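Local coordinates for protein prolyl oligopeptidase (Novosphingobium capsulatum, PDB 1YR2) that probably cleaves oligopeptides after proline, and far less readily after alanine, as a serine endopeptidase of the S9A family, at residues A[604-608]-A[620-624]; A[66-70]-A[655-659]; A[641-647]-A[672-678]. All coordinates share one frame; numbering follows the deposited sequence.

Interaction 1 (A[604-608]-A[620-624])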
loop_
_atom_site.group_PDB
_atom_site.type_symbol
_atom_site.label_atom_id
_atom_site.label_comp_id
_atom_site.label_asym_id
_atom_site.label_seq_id
_atom_site.Cartn_x
_atom_site.Cartn_y
_atom_site.Cartn_z
ATOM N N MET A 604 -12.781 -16.626 -17.515
ATOM C CA MET A 604 -13.389 -16.819 -16.202
ATOM C C MET A 604 -14.075 -18.161 -16.084
ATOM O O MET A 604 -14.603 -18.495 -15.018
ATOM C CB MET A 604 -14.402 -15.700 -15.968
ATOM C CG MET A 604 -13.772 -14.334 -15.793
ATOM S SD MET A 604 -12.617 -14.234 -14.407
ATOM C CE MET A 604 -13.630 -14.665 -13.031
ATOM N N LEU A 605 -14.083 -18.938 -17.163
ATOM C CA LEU A 605 -14.585 -20.296 -17.111
ATOM C C LEU A 605 -13.488 -21.294 -16.769
ATOM O O LEU A 605 -13.806 -22.402 -16.332
ATOM C CB LEU A 605 -15.266 -20.699 -18.430
ATOM C CG LEU A 605 -16.381 -19.788 -18.906
ATOM C CD1 LEU A 605 -17.031 -20.425 -20.176
ATOM C CD2 LEU A 605 -17.366 -19.576 -17.824
ATOM N N ARG A 606 -12.221 -20.896 -16.989
ATOM C CA ARG A 606 -11.087 -21.786 -16.808
ATOM C C ARG A 606 -10.020 -21.263 -15.826
ATOM O O ARG A 606 -8.928 -21.830 -15.735
ATOM C CB ARG A 606 -10.452 -22.069 -18.179
ATOM C CG ARG A 606 -11.309 -22.933 -19.074
ATOM C CD ARG A 606 -10.728 -23.138 -20.455
ATOM N NE ARG A 606 -9.434 -23.833 -20.419
ATOM C CZ ARG A 606 -9.279 -25.119 -20.168
ATOM N NH1 ARG A 606 -10.304 -25.907 -19.903
ATOM N NH2 ARG A 606 -8.077 -25.640 -20.179
ATOM N N PHE A 607 -10.317 -20.213 -15.082
ATOM C CA PHE A 607 -9.301 -19.553 -14.226
ATOM C C PHE A 607 -8.756 -20.489 -13.146
ATOM O O PHE A 607 -7.567 -20.444 -12.802
ATOM C CB PHE A 607 -9.861 -18.290 -13.568
ATOM C CG PHE A 607 -10.862 -18.571 -12.499
ATOM C CD1 PHE A 607 -10.444 -18.832 -11.216
ATOM C CD2 PHE A 607 -12.219 -18.563 -12.758
ATOM C CE1 PHE A 607 -11.338 -19.105 -10.225
ATOM C CE2 PHE A 607 -13.105 -18.842 -11.772
ATOM C CZ PHE A 607 -12.652 -19.149 -10.498
ATOM N N ASP A 608 -9.600 -21.391 -12.693
ATOM C CA ASP A 608 -9.209 -22.340 -11.662
ATOM C C ASP A 608 -8.440 -23.579 -12.152
ATOM O O ASP A 608 -8.104 -24.442 -11.344
ATOM C CB ASP A 608 -10.415 -22.738 -10.840
ATOM C CG ASP A 608 -11.371 -23.644 -11.586
ATOM O OD1 ASP A 608 -11.482 -23.577 -12.846
ATOM O OD2 ASP A 608 -12.102 -24.415 -10.952
ATOM N N TYR A 620 -14.893 -15.414 -6.981
ATOM C CA TYR A 620 -15.472 -15.642 -8.324
ATOM C C TYR A 620 -16.528 -16.737 -8.436
ATOM O O TYR A 620 -17.326 -16.764 -9.373
ATOM C CB TYR A 620 -14.321 -15.975 -9.296
ATOM C CG TYR A 620 -13.335 -14.854 -9.556
ATOM C CD1 TYR A 620 -13.653 -13.513 -9.327
ATOM C CD2 TYR A 620 -12.064 -15.137 -10.037
ATOM C CE1 TYR A 620 -12.737 -12.452 -9.616
ATOM C CE2 TYR A 620 -11.146 -14.113 -10.326
ATOM C CZ TYR A 620 -11.492 -12.782 -10.125
ATOM O OH TYR A 620 -10.579 -11.814 -10.408
ATOM N N GLY A 621 -16.473 -17.673 -7.512
ATOM C CA GLY A 621 -17.336 -18.839 -7.521
ATOM C C GLY A 621 -16.667 -20.015 -8.181
ATOM O O GLY A 621 -15.467 -19.949 -8.538
ATOM N N TYR A 622 -17.466 -21.083 -8.400
ATOM C CA TYR A 622 -16.948 -22.383 -8.826
ATOM C C TYR A 622 -17.459 -22.764 -10.205
ATOM O O TYR A 622 -18.674 -22.966 -10.363
ATOM C CB TYR A 622 -17.399 -23.452 -7.840
ATOM C CG TYR A 622 -16.849 -23.261 -6.463
ATOM C CD1 TYR A 622 -17.457 -22.400 -5.578
ATOM C CD2 TYR A 622 -15.680 -23.883 -6.069
ATOM C CE1 TYR A 622 -16.935 -22.187 -4.309
ATOM C CE2 TYR A 622 -15.159 -23.687 -4.822
ATOM C CZ TYR A 622 -15.792 -22.850 -3.926
ATOM O OH TYR A 622 -15.251 -22.591 -2.666
ATOM N N PRO A 623 -16.598 -22.801 -11.220
ATOM C CA PRO A 623 -17.041 -23.159 -12.578
ATOM C C PRO A 623 -17.711 -24.516 -12.756
ATOM O O PRO A 623 -18.466 -24.680 -13.742
ATOM C CB PRO A 623 -15.772 -23.116 -13.391
ATOM C CG PRO A 623 -14.901 -22.170 -12.670
ATOM C CD PRO A 623 -15.192 -22.351 -11.218
ATOM N N GLU A 624 -17.389 -25.465 -11.883
ATOM C CA GLU A 624 -17.993 -26.801 -11.882
ATOM C C GLU A 624 -19.425 -26.808 -11.345
ATOM O O GLU A 624 -20.152 -27.799 -11.497
ATOM C CB GLU A 624 -17.128 -27.796 -11.086
ATOM C CG GLU A 624 -17.132 -27.656 -9.546
ATOM C CD GLU A 624 -15.977 -26.794 -9.005
ATOM O OE1 GLU A 624 -15.350 -25.980 -9.764
ATOM O OE2 GLU A 624 -15.711 -26.915 -7.788
HETATM O O HOH W 1 -13.650 -26.191 -11.713
#
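OD2 of D608 is gripped by a water, whose oxygen lies 2.5 Å from it, and by a salt bridge from R614. Facing it is E624, and the same water donates to E624 OE1, while R614 also pairs with E624 OE2. The two carboxylates lie almost in parallel planes, 9° apart, with D608 OD2 and E624 OE1 3.8 Å from each other; sharing one water and one arginine probably eases their repulsion.

Beneath this polar corner the P623 ring is wedged against the other segment. Its CB touches the carbonyl of L605, 3.6 Å from L605 O, and its CG and CD meet the carboxylate of D608. F607 comes across the proline at about a right angle.

Deeper in, two rings form a T-shaped pair: the edge of Y620 points at the face of F607, CD2 standing over the ring centre, with the planes at 82°. M604 covers a face of the other ring: its chain bends at chi2 and chi3 to lay CE over Y620, 3.5 Å from the ring centroid; SD sits farther above that face, a Met-aromatic contact. G621 O lies at the edge of the F607 ring, 3.5 Å from F607 CZ, buried and without a hydrogen-bond partner in the model.

Y620 closes helix 617-620, and its hydroxyl bonds N576, at the start of helix 576-587 and within what is probably the nucleophile elbow. M604, L605 and P623 all rest on L632 of helix 626-633, while F607 leans back on V617 of helix 617-620.

Interaction 2 (A[66-70]-A[655-659])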
loop_
_atom_site.group_PDB
_atom_site.type_symbol
_atom_site.label_atom_id
_atom_site.label_comp_id
_atom_site.label_asym_id
_atom_site.label_seq_id
_atom_site.Cartn_x
_atom_site.Cartn_y
_atom_site.Cartn_z
ATOM N N ALA A 66 -0.653 -23.120 -23.568
ATOM C CA ALA A 66 0.576 -23.883 -23.353
ATOM C C ALA A 66 1.740 -22.969 -23.000
ATOM O O ALA A 66 1.764 -21.793 -23.372
ATOM C CB ALA A 66 0.927 -24.734 -24.554
ATOM N N ASP A 67 2.691 -23.525 -22.230
ATOM C CA ASP A 67 3.860 -22.762 -21.754
ATOM C C ASP A 67 4.763 -22.307 -22.937
ATOM O O ASP A 67 5.262 -23.117 -23.705
ATOM C CB ASP A 67 4.636 -23.655 -20.753
ATOM C CG ASP A 67 5.560 -22.885 -19.866
ATOM O OD1 ASP A 67 6.438 -22.148 -20.369
ATOM O OD2 ASP A 67 5.472 -22.964 -18.618
ATOM N N VAL A 68 5.010 -21.006 -23.042
ATOM C CA VAL A 68 5.824 -20.447 -24.102
ATOM C C VAL A 68 7.245 -21.028 -24.110
ATOM O O VAL A 68 7.879 -21.044 -25.144
ATOM C CB VAL A 68 5.903 -18.907 -23.999
ATOM C CG1 VAL A 68 6.850 -18.482 -22.901
ATOM C CG2 VAL A 68 6.285 -18.297 -25.325
ATOM N N ARG A 69 7.729 -21.488 -22.957
ATOM C CA ARG A 69 9.082 -22.045 -22.881
ATOM C C ARG A 69 9.223 -23.444 -23.482
ATOM O O ARG A 69 10.350 -23.874 -23.768
ATOM C CB ARG A 69 9.557 -22.064 -21.436
ATOM C CG ARG A 69 9.639 -20.708 -20.828
ATOM C CD ARG A 69 9.792 -20.727 -19.346
ATOM N NE ARG A 69 8.634 -21.278 -18.664
ATOM C CZ ARG A 69 8.566 -21.462 -17.361
ATOM N NH1 ARG A 69 9.596 -21.158 -16.579
ATOM N NH2 ARG A 69 7.467 -21.961 -16.826
ATOM N N THR A 70 8.112 -24.172 -23.629
ATOM C CA THR A 70 8.170 -25.528 -24.154
ATOM C C THR A 70 7.276 -25.796 -25.350
ATOM O O THR A 70 7.284 -26.904 -25.843
ATOM C CB THR A 70 7.870 -26.560 -23.054
ATOM O OG1 THR A 70 6.632 -26.271 -22.424
ATOM C CG2 THR A 70 8.899 -26.470 -21.908
ATOM N N ALA A 655 3.704 -10.318 -19.084
ATOM C CA ALA A 655 4.955 -10.994 -19.431
ATOM C C ALA A 655 4.587 -12.323 -20.068
ATOM O O ALA A 655 3.409 -12.725 -20.029
ATOM C CB ALA A 655 5.827 -11.220 -18.203
ATOM N N ASP A 656 5.559 -12.976 -20.686
ATOM C CA ASP A 656 5.302 -14.196 -21.445
ATOM C C ASP A 656 5.190 -15.422 -20.543
ATOM O O ASP A 656 4.622 -16.439 -20.954
ATOM C CB ASP A 656 6.347 -14.407 -22.552
ATOM C CG ASP A 656 7.739 -14.637 -22.026
ATOM O OD1 ASP A 656 8.089 -14.158 -20.920
ATOM O OD2 ASP A 656 8.577 -15.273 -22.683
ATOM N N THR A 657 5.708 -15.293 -19.323
ATOM C CA THR A 657 5.395 -16.193 -18.206
ATOM C C THR A 657 4.979 -15.406 -16.976
ATOM O O THR A 657 5.434 -14.266 -16.739
ATOM C CB THR A 657 6.569 -17.092 -17.832
ATOM O OG1 THR A 657 7.712 -16.297 -17.475
ATOM C CG2 THR A 657 6.999 -17.917 -19.038
ATOM N N ASP A 658 4.134 -16.040 -16.160
ATOM C CA ASP A 658 3.553 -15.381 -14.998
ATOM C C ASP A 658 2.909 -16.465 -14.145
ATOM O O ASP A 658 2.012 -17.193 -14.606
ATOM C CB ASP A 658 2.515 -14.340 -15.447
ATOM C CG ASP A 658 2.036 -13.415 -14.319
ATOM O OD1 ASP A 658 1.731 -13.890 -13.165
ATOM O OD2 ASP A 658 1.888 -12.184 -14.532
ATOM N N ASP A 659 3.383 -16.583 -12.909
ATOM C CA ASP A 659 2.881 -17.619 -11.994
ATOM C C ASP A 659 1.537 -17.308 -11.379
ATOM O O ASP A 659 0.866 -18.206 -10.873
ATOM C CB ASP A 659 3.856 -17.829 -10.859
ATOM C CG ASP A 659 5.140 -18.454 -11.335
ATOM O OD1 ASP A 659 5.093 -19.340 -12.216
ATOM O OD2 ASP A 659 6.239 -18.091 -10.901
HETATM O O HOH W 2 3.442 -18.783 -21.564
#
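V68 packs its CG1 methyl against D656, and this is the close part of the contact: V68 CG1 sits 3.6 Å from D656 O and nearly as close to OD2 of the same residue. With chi1 at 77°, CG1 lies between the backbone N and the carbonyl carbon of V68, which turns it to the aspartate and to the T657 methyl. Beside it a water links the two backbones, accepting from V68 N and donating to D656 O, which lies 2.7 Å from the water oxygen. No direct hydrogen bond crosses.

On the outer side the fit is looser. There only the methyl of T657 meets the exposed R69: CG2 lies over one face of the guanidinium, 3.8 Å from R69 NE. The group is held flat from within its own segment, because D67 takes it side-on with two nearly straight bonds, R69 NE to D67 OD1 and R69 NH2 to D67 OD2, both 2.9 Å. OD1 spends its syn lone pair on NE and its anti lone pair on R69 N, the latter bond making an Asx turn.

V68 also rests on V74, A75 and V78 of helix 72-89, joining that N-terminal helix to the turn after strand 649-654. In alpha/beta hydrolases the corresponding turn commonly carries the acid of the triad; here it leads on to helix 664-675, and D656 pairs by its backbone with E688, just past strand 683-687.

Interaction 3 (A[641-647]-A[672-678])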
loop_
_atom_site.group_PDB
_atom_site.type_symbol
_atom_site.label_atom_id
_atom_site.label_comp_id
_atom_site.label_asym_id
_atom_site.label_seq_id
_atom_site.Cartn_x
_atom_site.Cartn_y
_atom_site.Cartn_z
ATOM N N VAL A 641 -16.728 -11.144 -26.301
ATOM C CA VAL A 641 -16.392 -10.192 -27.366
ATOM C C VAL A 641 -17.554 -10.145 -28.394
ATOM O O VAL A 641 -18.034 -11.184 -28.842
ATOM C CB VAL A 641 -15.042 -10.578 -28.028
ATOM C CG1 VAL A 641 -14.631 -9.591 -29.111
ATOM C CG2 VAL A 641 -13.963 -10.629 -27.027
ATOM N N ARG A 642 -17.978 -8.940 -28.769
ATOM C CA ARG A 642 -19.184 -8.717 -29.588
ATOM C C ARG A 642 -18.883 -8.214 -30.969
ATOM O O ARG A 642 -18.561 -7.020 -31.156
ATOM C CB ARG A 642 -20.066 -7.660 -28.945
ATOM C CG ARG A 642 -20.493 -8.006 -27.549
ATOM C CD ARG A 642 -20.869 -6.803 -26.773
ATOM N NE ARG A 642 -21.889 -6.061 -27.484
ATOM C CZ ARG A 642 -22.295 -4.835 -27.157
ATOM N NH1 ARG A 642 -21.753 -4.172 -26.130
ATOM N NH2 ARG A 642 -23.241 -4.259 -27.889
ATOM N N SER A 643 -19.036 -9.045 -31.980
ATOM C CA SER A 643 -18.747 -8.532 -33.315
ATOM C C SER A 643 -19.839 -7.586 -33.808
ATOM O O SER A 643 -20.981 -7.596 -33.347
ATOM C CB SER A 643 -18.431 -9.662 -34.286
ATOM O OG SER A 643 -19.575 -10.492 -34.395
ATOM N N GLY A 644 -19.439 -6.716 -34.710
ATOM C CA GLY A 644 -20.298 -5.703 -35.267
ATOM C C GLY A 644 -20.305 -4.376 -34.537
ATOM O O GLY A 644 -20.990 -3.475 -34.950
ATOM N N VAL A 645 -19.526 -4.264 -33.463
ATOM C CA VAL A 645 -19.547 -3.109 -32.585
ATOM C C VAL A 645 -18.121 -2.560 -32.571
ATOM O O VAL A 645 -17.208 -3.340 -32.415
ATOM C CB VAL A 645 -19.985 -3.636 -31.182
ATOM C CG1 VAL A 645 -19.709 -2.686 -30.112
ATOM C CG2 VAL A 645 -21.509 -3.998 -31.225
ATOM N N ASP A 646 -17.932 -1.248 -32.720
ATOM C CA ASP A 646 -16.600 -0.649 -32.623
ATOM C C ASP A 646 -16.079 -0.628 -31.160
ATOM O O ASP A 646 -16.695 -0.046 -30.257
ATOM C CB ASP A 646 -16.562 0.774 -33.191
ATOM C CG ASP A 646 -16.721 0.819 -34.734
ATOM O OD1 ASP A 646 -16.426 -0.154 -35.465
ATOM O OD2 ASP A 646 -17.127 1.835 -35.294
ATOM N N TYR A 647 -14.926 -1.250 -30.961
ATOM C CA TYR A 647 -14.297 -1.344 -29.661
ATOM C C TYR A 647 -13.301 -0.199 -29.509
ATOM O O TYR A 647 -12.779 0.327 -30.485
ATOM C CB TYR A 647 -13.562 -2.701 -29.509
ATOM C CG TYR A 647 -14.433 -3.798 -28.879
ATOM C CD1 TYR A 647 -15.748 -4.037 -29.321
ATOM C CD2 TYR A 647 -13.967 -4.552 -27.833
ATOM C CE1 TYR A 647 -16.523 -5.017 -28.752
ATOM C CE2 TYR A 647 -14.768 -5.552 -27.233
ATOM C CZ TYR A 647 -16.006 -5.793 -27.723
ATOM O OH TYR A 647 -16.777 -6.729 -27.096
ATOM N N ALA A 672 -8.914 -13.362 -29.679
ATOM C CA ALA A 672 -10.321 -13.144 -29.862
ATOM C C ALA A 672 -10.622 -11.747 -30.384
ATOM O O ALA A 672 -11.383 -11.611 -31.377
ATOM C CB ALA A 672 -11.142 -13.422 -28.541
ATOM N N LEU A 673 -10.026 -10.718 -29.760
ATOM C CA LEU A 673 -10.217 -9.341 -30.216
ATOM C C LEU A 673 -9.717 -9.129 -31.656
ATOM O O LEU A 673 -10.373 -8.441 -32.417
ATOM C CB LEU A 673 -9.407 -8.353 -29.344
ATOM C CG LEU A 673 -9.791 -8.180 -27.891
ATOM C CD1 LEU A 673 -8.849 -7.254 -27.228
ATOM C CD2 LEU A 673 -11.215 -7.633 -27.744
ATOM N N GLN A 674 -8.540 -9.668 -32.004
ATOM C CA GLN A 674 -7.942 -9.445 -33.330
ATOM C C GLN A 674 -8.730 -10.199 -34.417
ATOM O O GLN A 674 -8.829 -9.749 -35.536
ATOM C CB GLN A 674 -6.479 -9.861 -33.395
ATOM C CG GLN A 674 -5.535 -8.895 -32.696
ATOM C CD GLN A 674 -4.100 -9.319 -32.678
ATOM O OE1 GLN A 674 -3.726 -10.412 -33.191
ATOM N NE2 GLN A 674 -3.255 -8.466 -32.038
ATOM N N THR A 675 -9.327 -11.325 -34.042
ATOM C CA THR A 675 -10.178 -12.098 -34.936
ATOM C C THR A 675 -11.588 -11.520 -35.130
ATOM O O THR A 675 -12.201 -11.739 -36.171
ATOM C CB THR A 675 -10.306 -13.484 -34.386
ATOM O OG1 THR A 675 -8.995 -14.054 -34.315
ATOM C CG2 THR A 675 -11.159 -14.424 -35.334
ATOM N N ALA A 676 -12.124 -10.839 -34.123
ATOM C CA ALA A 676 -13.468 -10.296 -34.184
ATOM C C ALA A 676 -13.569 -9.085 -35.090
ATOM O O ALA A 676 -12.599 -8.413 -35.326
ATOM C CB ALA A 676 -13.992 -9.931 -32.784
ATOM N N ALA A 677 -14.789 -8.820 -35.562
ATOM C CA ALA A 677 -15.114 -7.617 -36.336
ATOM C C ALA A 677 -15.540 -6.446 -35.422
ATOM O O ALA A 677 -16.728 -6.221 -35.189
ATOM C CB ALA A 677 -16.227 -7.969 -37.328
ATOM N N ILE A 678 -14.555 -5.742 -34.873
ATOM C CA ILE A 678 -14.788 -4.772 -33.795
ATOM C C ILE A 678 -14.131 -3.432 -34.111
ATOM O O ILE A 678 -13.676 -2.684 -33.225
ATOM C CB ILE A 678 -14.333 -5.325 -32.423
ATOM C CG1 ILE A 678 -12.888 -5.839 -32.459
ATOM C CG2 ILE A 678 -15.334 -6.410 -31.969
ATOM C CD1 ILE A 678 -12.367 -6.206 -31.105
HETATM O O HOH W 3 -12.274 -0.317 -33.150
#
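Y647 and I678 meet obliquely, the isoleucine spreading both branches along the tyrosine ring. I678 CD1 lies over a face, a CH-pi contact 4.3 Å from the ring centroid, while I678 CG2 reaches Y647 CD1 at 3.6 Å. With chi1 at 52°, CG1 of I678 stands between its backbone N and carbonyl carbon, which carries CD1 over the ring and turns CG2 to R642 O. L673 comes in nearly at right angles, its CD2 touching both the tyrosine and V641. V641 faces the helix end with both methyls: CG1 meets A676 CB at 3.7 Å, and CG2 lies against A672 and L673.

The backbones are pinned at two places. G644, in the type II turn from R642 to V645, donates to A677, 2.8 Å from G644 N to A677 O and in the carbonyl plane. Farther on, Y647 N gives I678 O a straight bond (174°), although it approaches from above the carbonyl plane; a water bridges I678 O and Y647 O.

The Y647 hydroxyl accepts from R642 N, 3.0 Å away, and also bonds N586 of helix 576-587. A phenylalanine in place of Y647 lacks the hydroxyl, and would probably leave R642 N and N586 without the partner they share.

Chemically this is an apolar core fastened at its margin by backbone bonds. R642 O, buried against I678 CG2 with no partner in the model, is probably a polar cost of this packing, which sets the loop before strand 649-654 against the last turn of helix 664-675 and the residues just after it.

From the N terminus, 66-70 comes first, and its partner 655-659 arrives only after the propeller and most of the hydrolase domain, so interaction 2 closes a loop of 584 residues. Interaction 1 is nested inside it, closing a short loop of 11 residues around helix 617-620. Interaction 3 opens at 641-647, before interaction 2 closes, and ends at 672-678, after it: the two cross. Interactions 1 and 3 follow in series. All lie on one side of the chain's centre, their own centres 21 to 26 Å apart and none touching another. Together they join the N-terminal segment, helix 617-620 and helix 664-675 to loops following or preceding the sheet strands 594-598 and 649-654.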